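Local structure of 3-oxoadipate enol-lactonase (Burkholderia xenovorans, 2XUA) at residues Leu31-Ser34 / Leu35-Leu39; Pro132-Trp135 / Val136-Val140; Ala196-Arg199 / Pro200-Pro203; Arg157-Ala161 / Asp162-Arg166; Ala253-Lys256 / Thr257-Phe261. The protein probably hydrolyses the enol-lactone of 3-oxoadipate, a step in the bacterial breakdown of catechol-type aromatic compounds. All blocks are in the same frame, centred on the assembly; numbering follows the deposited sequence.

Interaction 1: residues Leu31-Ser34 / Leu35-Leu39; sequences LSNS and LGTDL. With SHF (laevulinic acid), chain C.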
# COMPACT_ATOMS: atom_id res chain seq x y z
N LEU B 31 -11.15 -7.39 9.59
CA LEU B 31 -11.26 -7.63 8.13
C LEU B 31 -10.19 -8.69 7.84
O LEU B 31 -9.10 -8.59 8.39
CB LEU B 31 -10.91 -6.31 7.41
CG LEU B 31 -11.91 -5.19 7.74
CD1 LEU B 31 -11.65 -3.89 6.88
CD2 LEU B 31 -13.36 -5.69 7.52
N SER B 32 -10.43 -9.60 6.89
CA SER B 32 -9.39 -10.56 6.56
C SER B 32 -9.20 -10.67 5.06
O SER B 32 -10.16 -10.71 4.32
CB SER B 32 -9.74 -11.91 7.23
OG SER B 32 -8.63 -12.79 7.03
N ASN B 33 -7.94 -10.60 4.61
CA ASN B 33 -7.58 -10.29 3.22
C ASN B 33 -7.63 -11.55 2.31
O ASN B 33 -7.68 -12.70 2.76
CB ASN B 33 -6.11 -9.83 3.11
CG ASN B 33 -5.73 -8.70 4.07
OD1 ASN B 33 -4.55 -8.47 4.33
ND2 ASN B 33 -6.71 -8.02 4.61
N SER B 34 -7.62 -11.29 1.02
CA SER B 34 -7.46 -12.33 -0.02
C SER B 34 -6.02 -12.79 -0.13
O SER B 34 -5.06 -12.02 0.15
CB SER B 34 -7.84 -11.69 -1.36
OG SER B 34 -8.10 -12.75 -2.32
N LEU B 35 -5.82 -14.03 -0.61
CA LEU B 35 -4.49 -14.46 -1.04
C LEU B 35 -3.79 -13.47 -1.99
O LEU B 35 -4.37 -13.06 -2.98
CB LEU B 35 -4.58 -15.86 -1.70
CG LEU B 35 -3.32 -16.52 -2.16
CD1 LEU B 35 -2.45 -16.86 -0.96
CD2 LEU B 35 -3.74 -17.75 -2.95
N GLY B 36 -2.51 -13.15 -1.73
CA GLY B 36 -1.71 -12.26 -2.57
C GLY B 36 -2.07 -10.78 -2.38
O GLY B 36 -1.69 -9.96 -3.21
N THR B 37 -2.77 -10.43 -1.28
CA THR B 37 -3.03 -9.00 -0.99
C THR B 37 -2.45 -8.67 0.38
O THR B 37 -2.06 -9.56 1.11
CB THR B 37 -4.53 -8.64 -1.00
OG1 THR B 37 -5.17 -9.33 0.08
CG2 THR B 37 -5.19 -9.10 -2.31
N ASP B 38 -2.44 -7.40 0.73
CA ASP B 38 -2.14 -7.04 2.10
C ASP B 38 -3.25 -6.14 2.59
O ASP B 38 -4.25 -5.95 1.90
CB ASP B 38 -0.76 -6.39 2.22
CG ASP B 38 -0.68 -4.98 1.67
OD1 ASP B 38 -1.66 -4.48 1.14
OD2 ASP B 38 0.40 -4.36 1.78
N LEU B 39 -3.09 -5.57 3.79
CA LEU B 39 -4.21 -4.88 4.39
C LEU B 39 -4.65 -3.59 3.71
O LEU B 39 -5.71 -3.05 4.07
CB LEU B 39 -4.00 -4.74 5.89
CG LEU B 39 -3.18 -3.71 6.70
CD1 LEU B 39 -2.13 -4.26 7.55
CD2 LEU B 39 -2.84 -2.32 6.13
C4 SHF C . -5.13 -15.42 -5.36
C5 SHF C . -5.96 -14.48 -4.47
C3 SHF C . -5.82 -16.58 -6.10
C2 SHF C . -7.34 -16.48 -6.40
C1 SHF C . -7.76 -17.38 -7.63
O4 SHF C . -3.91 -15.21 -5.51
O1 SHF C . -7.84 -16.76 -8.71
OH1 SHF C . -8.09 -18.61 -7.50
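Between Ser34 and Thr37 the backbone reverses in a type II beta turn, closed by Thr37 N donating to Ser34 O at 3.1 Å, with Gly36 taking the positive phi (77°) that this turn requires at its third position. The turn follows the central strand 28-32 of the alpha/beta hydrolase sheet, and in many relatives the loop at this point helps form the oxyanion hole. Thr37 fastens the turn twice, because its hydroxyl OG1 also donates to Ser34 O, at 2.7 Å. Chi1 of 65° sets OG1 between the backbone N and the carbonyl carbon, and from there it swings back over the turn. The same torsion brings the methyl CG2 to 3.8 Å from Ser34 CB. OG1 also lies 3.2 Å from Asn33 CB, so the threonine touches two successive residues. Gly36 N donates to His63 NE2. The turn presents Ser34 and Leu35 to the bound laevulinic acid, and Ser34 also touches Ser100, the likely nucleophile. Leu35 extends with CG opposite its backbone N (chi1 -177°) and lays its side chain along the ketone end of the ligand, while its side chain also packs on helix 183-195. Leu35 CD2 ends 3.6 Å from the ligand's keto oxygen O4.

Interaction 2: residues Pro132-Trp135 / Val136-Val140; sequences PEVW and VPRAV. With SHF (laevulinic acid), chain C.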
# COMPACT_ATOMS: atom_id res chain seq x y z
N PRO B 132 -7.80 -29.12 -6.29
CA PRO B 132 -6.37 -29.40 -6.30
C PRO B 132 -5.74 -29.04 -7.65
O PRO B 132 -4.56 -28.64 -7.70
CB PRO B 132 -6.32 -30.90 -6.02
CG PRO B 132 -7.61 -31.14 -5.18
CD PRO B 132 -8.61 -30.27 -5.83
N GLU B 133 -6.53 -29.15 -8.73
CA GLU B 133 -6.06 -28.85 -10.11
C GLU B 133 -5.69 -27.37 -10.26
O GLU B 133 -4.89 -27.00 -11.14
CB GLU B 133 -7.11 -29.26 -11.17
CG GLU B 133 -7.40 -30.79 -11.30
CD GLU B 133 -7.97 -31.46 -10.03
OE1 GLU B 133 -8.85 -30.85 -9.37
OE2 GLU B 133 -7.54 -32.62 -9.70
N VAL B 134 -6.20 -26.52 -9.36
CA VAL B 134 -5.83 -25.10 -9.41
C VAL B 134 -4.66 -24.86 -8.45
O VAL B 134 -3.65 -24.32 -8.84
CB VAL B 134 -7.03 -24.14 -9.08
CG1 VAL B 134 -6.55 -22.66 -9.06
CG2 VAL B 134 -8.11 -24.25 -10.12
N TRP B 135 -4.78 -25.35 -7.23
CA TRP B 135 -3.88 -24.94 -6.15
C TRP B 135 -2.56 -25.62 -6.17
O TRP B 135 -1.56 -25.08 -5.67
CB TRP B 135 -4.54 -25.23 -4.80
CG TRP B 135 -5.72 -24.33 -4.53
CD1 TRP B 135 -7.00 -24.72 -4.31
CD2 TRP B 135 -5.72 -22.89 -4.47
NE1 TRP B 135 -7.80 -23.63 -4.10
CE2 TRP B 135 -7.04 -22.49 -4.21
CE3 TRP B 135 -4.72 -21.90 -4.59
CZ2 TRP B 135 -7.39 -21.16 -4.07
CZ3 TRP B 135 -5.07 -20.56 -4.42
CH2 TRP B 135 -6.39 -20.20 -4.17
N VAL B 136 -2.53 -26.86 -6.69
CA VAL B 136 -1.26 -27.61 -6.65
C VAL B 136 -0.24 -27.00 -7.64
O VAL B 136 0.89 -26.66 -7.23
CB VAL B 136 -1.51 -29.14 -6.80
CG1 VAL B 136 -0.20 -29.91 -7.01
CG2 VAL B 136 -2.21 -29.67 -5.59
N PRO B 137 -0.63 -26.78 -8.92
CA PRO B 137 0.23 -26.10 -9.90
C PRO B 137 0.52 -24.65 -9.51
O PRO B 137 1.58 -24.12 -9.80
CB PRO B 137 -0.61 -26.07 -11.19
CG PRO B 137 -1.66 -27.09 -11.00
CD PRO B 137 -1.90 -27.27 -9.53
N ARG B 138 -0.42 -24.00 -8.87
CA ARG B 138 -0.22 -22.64 -8.43
C ARG B 138 0.96 -22.51 -7.49
O ARG B 138 1.81 -21.61 -7.66
CB ARG B 138 -1.49 -22.12 -7.77
CG ARG B 138 -1.43 -20.60 -7.57
CD ARG B 138 -2.64 -20.17 -6.80
NE ARG B 138 -3.91 -19.94 -7.49
CZ ARG B 138 -4.10 -19.73 -8.79
NH1 ARG B 138 -3.07 -19.74 -9.63
NH2 ARG B 138 -5.35 -19.51 -9.25
N ALA B 139 1.00 -23.40 -6.50
CA ALA B 139 2.03 -23.48 -5.49
C ALA B 139 3.35 -23.81 -6.11
O ALA B 139 4.35 -23.22 -5.76
CB ALA B 139 1.67 -24.55 -4.42
N VAL B 140 3.34 -24.72 -7.08
CA VAL B 140 4.58 -25.08 -7.80
C VAL B 140 5.13 -23.86 -8.53
O VAL B 140 6.32 -23.51 -8.46
CB VAL B 140 4.35 -26.27 -8.84
CG1 VAL B 140 5.57 -26.34 -9.80
CG2 VAL B 140 4.12 -27.58 -8.13
C4 SHF C . -5.13 -15.42 -5.36
C5 SHF C . -5.96 -14.48 -4.47
C3 SHF C . -5.82 -16.58 -6.10
C2 SHF C . -7.34 -16.48 -6.40
C1 SHF C . -7.76 -17.38 -7.63
O4 SHF C . -3.91 -15.21 -5.51
O1 SHF C . -7.84 -16.76 -8.71
OH1 SHF C . -8.09 -18.61 -7.50
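Val136 N donates to Pro132 O at 2.9 Å, the first of three backbone bonds that turn these residues into the opening of helix 132-145. Arg138 N to Val134 O and Ala139 N to Trp135 O, both 3.2 Å, are the others. Between the first two the series skips a place: Pro137 has no N-H to offer Glu133 O, and its ring carbon CG sits 3.2 Å from that oxygen instead. The helix kinks here.

Apolar packing along the helix is modest on one side, where Pro132 CB and Val136 CG2 stand 4.3 Å apart. The main side-chain contact is that of Arg138, which runs alongside both Trp135 and Val134. Its CG lies opposite the backbone N (chi1 -167°), leading the chain out past the indole, and a bend at chi3 then turns the guanidinium almost perpendicular to the ring, 84° between planes. Trp135 CZ3 meets the guanidinium at its edge, 3.3 Å from NE, while Val134 CG1 covers one face of it, 3.4 Å from NH2. These two contacts bound the group on one face and at one edge. The indole is held in turn by its NE1, which donates to Ile129 O.

Among the polar contacts of the side chains, Arg138 NH2 makes a weak hydrogen bond of 3.4 Å to laevulinic acid OH1, where Arg157 also reaches the carboxylate. Here the two arginines meet at the acid end of the ligand pocket, roofed by the helical cap of an alpha/beta hydrolase.

Interaction 3: residues Ala196-Arg199 / Pro200-Pro203; sequences ADLR and PEAP
Asp197 meets Pro200 with both its backbone and its side chain: the carbonyl O lies 3.5 Å from Pro200 CD, and the side chain crosses the proline ring at about a right angle. Its carboxylate is engaged mostly with Arg199. OD1 accepts from Arg199 N at 3.1 Å, which makes an Asx turn, and on the opposite face of the carboxylate plane it accepts from Arg199 NE. The guanidinium takes a side-on grip, NE on OD1 and NH2 on OD2, the latter a salt bridge of 2.8 Å. With chi1 at 177°, CG of Asp197 stands opposite its own backbone N, which directs the carboxylate forward along the chain to that arginine. A water joins the two segments, donating to Asp197 O at 2.8 Å and to Glu201 OE2 at 3.0 Å.

Leu198 follows, and its carbonyl O faces two amides, Glu201 N and Ala202 N. Both bonds are weak, 3.1 Å long and bent to 123°, so the oxygen is shared rather than firmly taken. Leu198 CD1 lies 4.0 Å from Glu201 OE2, a loose contact beside the polar end of that residue. Arg199 closes the segment by setting its O against Pro203 CD. The two prolines, lacking N-H groups, limit the backbone bonding through this tight bend.

The bend carries the chain out of helix 183-195 towards strand 209-214. Leu198 packs on Leu104 and Val107 of helix 101-112, where Arg112 forms a salt bridge with Glu201, while Ala202 and Pro203 rest against Ala231 of helix 222-231.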
# COMPACT_ATOMS: atom_id res chain seq x y z
N ALA B 196 -8.69 -27.02 3.05
CA ALA B 196 -9.84 -26.64 3.85
C ALA B 196 -11.11 -26.87 3.09
O ALA B 196 -11.41 -26.25 2.07
CB ALA B 196 -9.76 -25.15 4.29
N ASP B 197 -11.91 -27.77 3.60
CA ASP B 197 -13.22 -27.94 3.02
C ASP B 197 -14.15 -27.77 4.20
O ASP B 197 -14.31 -28.69 5.04
CB ASP B 197 -13.33 -29.31 2.36
CG ASP B 197 -14.70 -29.57 1.81
OD1 ASP B 197 -15.60 -28.73 2.01
OD2 ASP B 197 -14.86 -30.64 1.21
N LEU B 198 -14.73 -26.58 4.27
CA LEU B 198 -15.59 -26.22 5.38
C LEU B 198 -17.05 -26.44 5.08
O LEU B 198 -17.92 -26.02 5.84
CB LEU B 198 -15.35 -24.79 5.88
CG LEU B 198 -14.15 -24.45 6.78
CD1 LEU B 198 -13.07 -25.47 6.92
CD2 LEU B 198 -13.54 -23.09 6.42
N ARG B 199 -17.33 -27.13 3.97
CA ARG B 199 -18.69 -27.40 3.62
C ARG B 199 -19.47 -28.19 4.70
O ARG B 199 -20.61 -27.89 4.94
CB ARG B 199 -18.76 -28.12 2.26
CG ARG B 199 -18.73 -27.17 1.05
CD ARG B 199 -18.77 -27.98 -0.25
NE ARG B 199 -17.51 -28.69 -0.38
CZ ARG B 199 -17.27 -29.66 -1.26
NH1 ARG B 199 -18.22 -30.06 -2.09
NH2 ARG B 199 -16.08 -30.24 -1.29
N PRO B 200 -18.87 -29.22 5.34
CA PRO B 200 -19.73 -29.89 6.37
C PRO B 200 -20.01 -29.01 7.60
O PRO B 200 -21.08 -29.13 8.21
CB PRO B 200 -18.88 -31.11 6.79
CG PRO B 200 -17.95 -31.37 5.64
CD PRO B 200 -17.59 -29.92 5.17
N GLU B 201 -19.09 -28.08 7.90
CA GLU B 201 -19.20 -27.19 9.06
C GLU B 201 -20.13 -25.98 8.90
O GLU B 201 -20.52 -25.35 9.89
CB GLU B 201 -17.80 -26.67 9.45
CG GLU B 201 -16.89 -27.69 10.10
CD GLU B 201 -15.57 -27.11 10.55
OE1 GLU B 201 -15.57 -26.20 11.44
OE2 GLU B 201 -14.51 -27.58 10.03
N ALA B 202 -20.43 -25.59 7.66
CA ALA B 202 -21.17 -24.34 7.44
C ALA B 202 -22.57 -24.43 7.98
O ALA B 202 -23.04 -23.49 8.62
CB ALA B 202 -21.18 -23.94 5.99
N PRO B 203 -23.28 -25.55 7.71
CA PRO B 203 -24.62 -25.60 8.28
C PRO B 203 -24.69 -25.41 9.78
O PRO B 203 -25.74 -25.11 10.27
CB PRO B 203 -25.10 -27.00 7.89
CG PRO B 203 -24.55 -27.16 6.57
CD PRO B 203 -23.13 -26.62 6.69
O HOH W 1 -15.47 -28.99 7.60

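Interaction 4: residues Arg157-Ala161 / Asp162-Arg166; sequences RWFTA and DYMER. With SHF (laevulinic acid), chain C.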
# COMPACT_ATOMS: atom_id res chain seq x y z
N ARG B 157 -8.04 -12.47 -13.05
CA ARG B 157 -9.18 -13.13 -12.40
C ARG B 157 -9.83 -12.26 -11.32
O ARG B 157 -10.87 -12.63 -10.76
CB ARG B 157 -8.75 -14.48 -11.81
CG ARG B 157 -8.46 -15.51 -12.94
CD ARG B 157 -7.54 -16.64 -12.43
NE ARG B 157 -8.17 -17.48 -11.39
CZ ARG B 157 -9.21 -18.32 -11.59
NH1 ARG B 157 -9.80 -18.43 -12.79
NH2 ARG B 157 -9.66 -19.04 -10.56
N TRP B 158 -9.21 -11.12 -11.01
CA TRP B 158 -9.64 -10.31 -9.86
C TRP B 158 -10.51 -9.14 -10.28
O TRP B 158 -11.31 -8.67 -9.50
CB TRP B 158 -8.41 -9.74 -9.16
CG TRP B 158 -7.68 -10.75 -8.32
CD1 TRP B 158 -7.87 -12.13 -8.26
CD2 TRP B 158 -6.62 -10.45 -7.40
NE1 TRP B 158 -6.95 -12.69 -7.37
CE2 TRP B 158 -6.19 -11.66 -6.83
CE3 TRP B 158 -5.98 -9.25 -7.04
CZ2 TRP B 158 -5.15 -11.72 -5.92
CZ3 TRP B 158 -4.98 -9.30 -6.11
CH2 TRP B 158 -4.55 -10.53 -5.57
N PHE B 159 -10.35 -8.66 -11.52
CA PHE B 159 -11.15 -7.52 -11.98
C PHE B 159 -11.68 -7.80 -13.35
O PHE B 159 -11.01 -8.55 -14.07
CB PHE B 159 -10.25 -6.27 -12.05
CG PHE B 159 -9.66 -5.89 -10.71
CD1 PHE B 159 -10.44 -5.32 -9.73
CD2 PHE B 159 -8.33 -6.15 -10.44
CE1 PHE B 159 -9.91 -4.95 -8.47
CE2 PHE B 159 -7.79 -5.80 -9.19
CZ PHE B 159 -8.61 -5.16 -8.20
N THR B 160 -12.82 -7.22 -13.73
CA THR B 160 -13.26 -7.33 -15.13
C THR B 160 -12.24 -6.59 -16.01
O THR B 160 -11.47 -5.74 -15.49
CB THR B 160 -14.67 -6.76 -15.35
OG1 THR B 160 -14.66 -5.36 -15.00
CG2 THR B 160 -15.67 -7.51 -14.44
N ALA B 161 -12.13 -7.01 -17.27
CA ALA B 161 -11.28 -6.34 -18.26
C ALA B 161 -11.51 -4.83 -18.28
O ALA B 161 -10.57 -4.03 -18.41
CB ALA B 161 -11.53 -6.91 -19.69
N ASP B 162 -12.76 -4.44 -18.18
CA ASP B 162 -13.07 -3.03 -18.33
C ASP B 162 -12.53 -2.25 -17.12
O ASP B 162 -12.01 -1.16 -17.28
CB ASP B 162 -14.58 -2.85 -18.36
CG ASP B 162 -15.00 -1.37 -18.41
OD1 ASP B 162 -14.51 -0.59 -19.27
OD2 ASP B 162 -15.84 -1.00 -17.57
N TYR B 163 -12.71 -2.78 -15.92
CA TYR B 163 -12.20 -2.07 -14.73
C TYR B 163 -10.71 -1.95 -14.86
O TYR B 163 -10.14 -0.92 -14.49
CB TYR B 163 -12.55 -2.83 -13.45
CG TYR B 163 -12.05 -2.11 -12.21
CD1 TYR B 163 -12.82 -1.18 -11.60
CD2 TYR B 163 -10.80 -2.38 -11.68
CE1 TYR B 163 -12.35 -0.46 -10.49
CE2 TYR B 163 -10.31 -1.67 -10.60
CZ TYR B 163 -11.12 -0.72 -10.00
OH TYR B 163 -10.69 -0.01 -8.93
N MSE B 164 -10.06 -3.03 -15.32
CA MSE B 164 -8.62 -2.99 -15.39
C MSE B 164 -8.15 -1.93 -16.37
O MSE B 164 -7.24 -1.15 -16.08
CB MSE B 164 -8.08 -4.36 -15.78
CG MSE B 164 -8.20 -5.31 -14.65
SE MSE B 164 -7.15 -6.90 -15.03
CE MSE B 164 -7.97 -7.39 -16.73
N GLU B 165 -8.82 -1.88 -17.51
CA GLU B 165 -8.51 -0.85 -18.54
C GLU B 165 -8.72 0.57 -17.95
O GLU B 165 -7.85 1.40 -18.08
CB GLU B 165 -9.27 -1.15 -19.87
CG GLU B 165 -10.43 -0.19 -20.25
CD GLU B 165 -9.93 1.19 -20.76
OE1 GLU B 165 -8.91 1.24 -21.52
OE2 GLU B 165 -10.55 2.21 -20.37
N ARG B 166 -9.82 0.80 -17.25
CA ARG B 166 -10.19 2.11 -16.71
C ARG B 166 -9.32 2.53 -15.51
O ARG B 166 -9.16 3.74 -15.24
CB ARG B 166 -11.67 2.12 -16.27
CG ARG B 166 -12.77 2.21 -17.39
CD ARG B 166 -14.18 1.74 -16.75
NE ARG B 166 -14.20 2.19 -15.38
CZ ARG B 166 -14.67 1.57 -14.30
NH1 ARG B 166 -15.28 0.39 -14.35
NH2 ARG B 166 -14.52 2.20 -13.15
C4 SHF C . -5.13 -15.42 -5.36
C5 SHF C . -5.96 -14.48 -4.47
C3 SHF C . -5.82 -16.58 -6.10
C2 SHF C . -7.34 -16.48 -6.40
C1 SHF C . -7.76 -17.38 -7.63
O4 SHF C . -3.91 -15.21 -5.51
O1 SHF C . -7.84 -16.76 -8.71
OH1 SHF C . -8.09 -18.61 -7.50
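Phe159 packs against the first turn of helix 161-166 through two residues, Tyr163 and Met164. Its ring runs nearly parallel to that of Tyr163, 20° between planes, but the rings are slid apart with centroids 5.1 Å from each other, so contact falls on CD1 of Phe159 and CD2 of Tyr163 at 3.5 Å. At the root of the side chain, Phe159 CB touches CG of Met164, a selenomethionine, at 3.4 Å. The bend of Met164 at chi3 (-56°) folds its methyl CE back to 3.8 Å from Ala161 CA.

Ala161 begins the helix proper, and its O accepts from Glu165 N at 2.9 Å. The N-cap is Thr160: its OG1 takes a long, weak bond from Tyr163 N, 3.4 Å but fairly straight, while its O accepts from Met164 N. Glu249 OE2 is a further hydrogen-bonding partner of that OG1, which ties the cap to helix 246-249; Phe159 and Tyr163 both lean on Ile248 there.

Earlier in the loop, Arg157 and Trp158 reach the ligand. Arg157 NE donates to O1 of laevulinic acid at 2.8 Å, and the indole of Trp158 turns its edge to the ligand's C4 and C5 end.

Interaction 5: residues Ala253-Lys256 / Thr257-Phe261; sequences AFTK and TVVDF
Ala253 O takes two donors from Thr257: a short bond from the hydroxyl OG1, at 2.6 Å, and one from the backbone N at 2.9 Å, the two reaching it from opposite faces of the carbonyl plane. Chi1 of -54° keeps OG1 beside the backbone N, within reach of the carbonyl one turn back. Lys256 and Asp260 pair as a salt bridge, NZ to OD2 3.4 Å. The lysine bends at chi2 and chi4 to lie across the carboxylate, and its CE comes even nearer to OD2 than NZ does, so the charge contact is loose.

The regular i to i+4 bonds, including Val258 N to Phe254 O at 3.0 Å and Val259 N to Thr255 O at 2.8 Å, belong to the C-terminal helix 251-263, which packs over strands 209-214 and 236-240 of the alpha/beta hydrolase sheet. On the sheet side Phe254 and Val258 run side by side, and Val258 CG2 makes an off-centre CH-pi contact, 4.2 Å from the Phe254 ring centroid and 29° from the ring normal. Both residues settle on Ile212 of strand 209-214, and Phe254 reaches Leu240 of strand 236-240 as well. Thr255 and Val259 line another side, their CG2 methyls 4.1 Å apart. They meet Ala48 and Leu49 of helix 43-52, while Thr255 OG1 turns back to Ala251 O.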
# COMPACT_ATOMS: atom_id res chain seq x y z
N ALA B 253 -20.87 0.11 -3.40
CA ALA B 253 -21.96 -0.79 -3.13
C ALA B 253 -21.56 -1.80 -2.12
O ALA B 253 -22.37 -2.18 -1.26
CB ALA B 253 -22.41 -1.49 -4.40
N PHE B 254 -20.29 -2.26 -2.20
CA PHE B 254 -19.78 -3.24 -1.25
C PHE B 254 -19.81 -2.66 0.19
O PHE B 254 -20.30 -3.33 1.12
CB PHE B 254 -18.35 -3.61 -1.64
CG PHE B 254 -17.73 -4.65 -0.75
CD1 PHE B 254 -17.59 -5.98 -1.17
CD2 PHE B 254 -17.29 -4.29 0.53
CE1 PHE B 254 -16.97 -6.98 -0.31
CE2 PHE B 254 -16.66 -5.27 1.38
CZ PHE B 254 -16.50 -6.60 0.96
N THR B 255 -19.24 -1.47 0.34
CA THR B 255 -19.24 -0.75 1.60
C THR B 255 -20.63 -0.59 2.20
O THR B 255 -20.88 -1.00 3.34
CB THR B 255 -18.47 0.59 1.51
OG1 THR B 255 -17.12 0.33 1.08
CG2 THR B 255 -18.42 1.21 2.88
N LYS B 256 -21.55 -0.07 1.41
CA LYS B 256 -22.93 0.10 1.82
C LYS B 256 -23.54 -1.22 2.28
O LYS B 256 -24.18 -1.27 3.35
CB LYS B 256 -23.74 0.71 0.65
CG LYS B 256 -25.23 0.96 0.92
CD LYS B 256 -25.47 2.21 1.82
CE LYS B 256 -26.96 2.48 2.21
NZ LYS B 256 -27.90 2.17 1.09
N THR B 257 -23.36 -2.27 1.47
CA THR B 257 -23.95 -3.55 1.80
C THR B 257 -23.45 -4.06 3.16
O THR B 257 -24.25 -4.48 3.99
CB THR B 257 -23.65 -4.60 0.72
OG1 THR B 257 -24.06 -4.08 -0.57
CG2 THR B 257 -24.40 -5.87 1.02
N VAL B 258 -22.14 -4.04 3.35
CA VAL B 258 -21.51 -4.53 4.55
C VAL B 258 -21.92 -3.62 5.73
O VAL B 258 -22.28 -4.14 6.77
CB VAL B 258 -20.00 -4.67 4.39
CG1 VAL B 258 -19.38 -5.14 5.65
CG2 VAL B 258 -19.73 -5.80 3.34
N VAL B 259 -21.96 -2.30 5.53
CA VAL B 259 -22.32 -1.40 6.65
C VAL B 259 -23.79 -1.62 7.08
O VAL B 259 -24.05 -1.75 8.28
CB VAL B 259 -21.90 0.04 6.42
CG1 VAL B 259 -22.43 1.01 7.59
CG2 VAL B 259 -20.35 0.15 6.34
N ASP B 260 -24.73 -1.69 6.13
CA ASP B 260 -26.15 -1.78 6.49
C ASP B 260 -26.39 -3.12 7.18
O ASP B 260 -27.10 -3.17 8.20
CB ASP B 260 -27.07 -1.63 5.26
CG ASP B 260 -26.97 -0.26 4.58
OD1 ASP B 260 -26.41 0.74 5.12
OD2 ASP B 260 -27.45 -0.19 3.45
N PHE B 261 -25.77 -4.19 6.68
CA PHE B 261 -25.89 -5.52 7.28
C PHE B 261 -25.33 -5.54 8.70
O PHE B 261 -25.93 -6.12 9.59
CB PHE B 261 -25.23 -6.64 6.44
CG PHE B 261 -25.10 -7.94 7.16
CD1 PHE B 261 -26.23 -8.75 7.40
CD2 PHE B 261 -23.87 -8.36 7.66
CE1 PHE B 261 -26.10 -9.97 8.13
CE2 PHE B 261 -23.75 -9.57 8.39
CZ PHE B 261 -24.87 -10.37 8.61

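Along the chain the order is interaction 1, 2, 4, 3 and 5. Interactions 1, 2 and 4 surround laevulinic acid, although their centres lie 19 to 24 Å apart: Leu35 CD2 touches Trp135 CZ3 at 3.4 Å, Thr37 CG2 touches Trp158 CH2 at 3.6 Å, and Arg138 and Arg157 converge on the ligand's carboxylate. Thus the loop after strand 28-32 supplies the floor from the core sheet, and the helical insert between strands 117-123 and 209-214 supplies much of the rest. Interaction 3 leads from that insert back to the core. Interaction 5 flanks the sheet about 17 Å from interaction 2, nearest atoms, and belongs to the scaffold rather than the pocket.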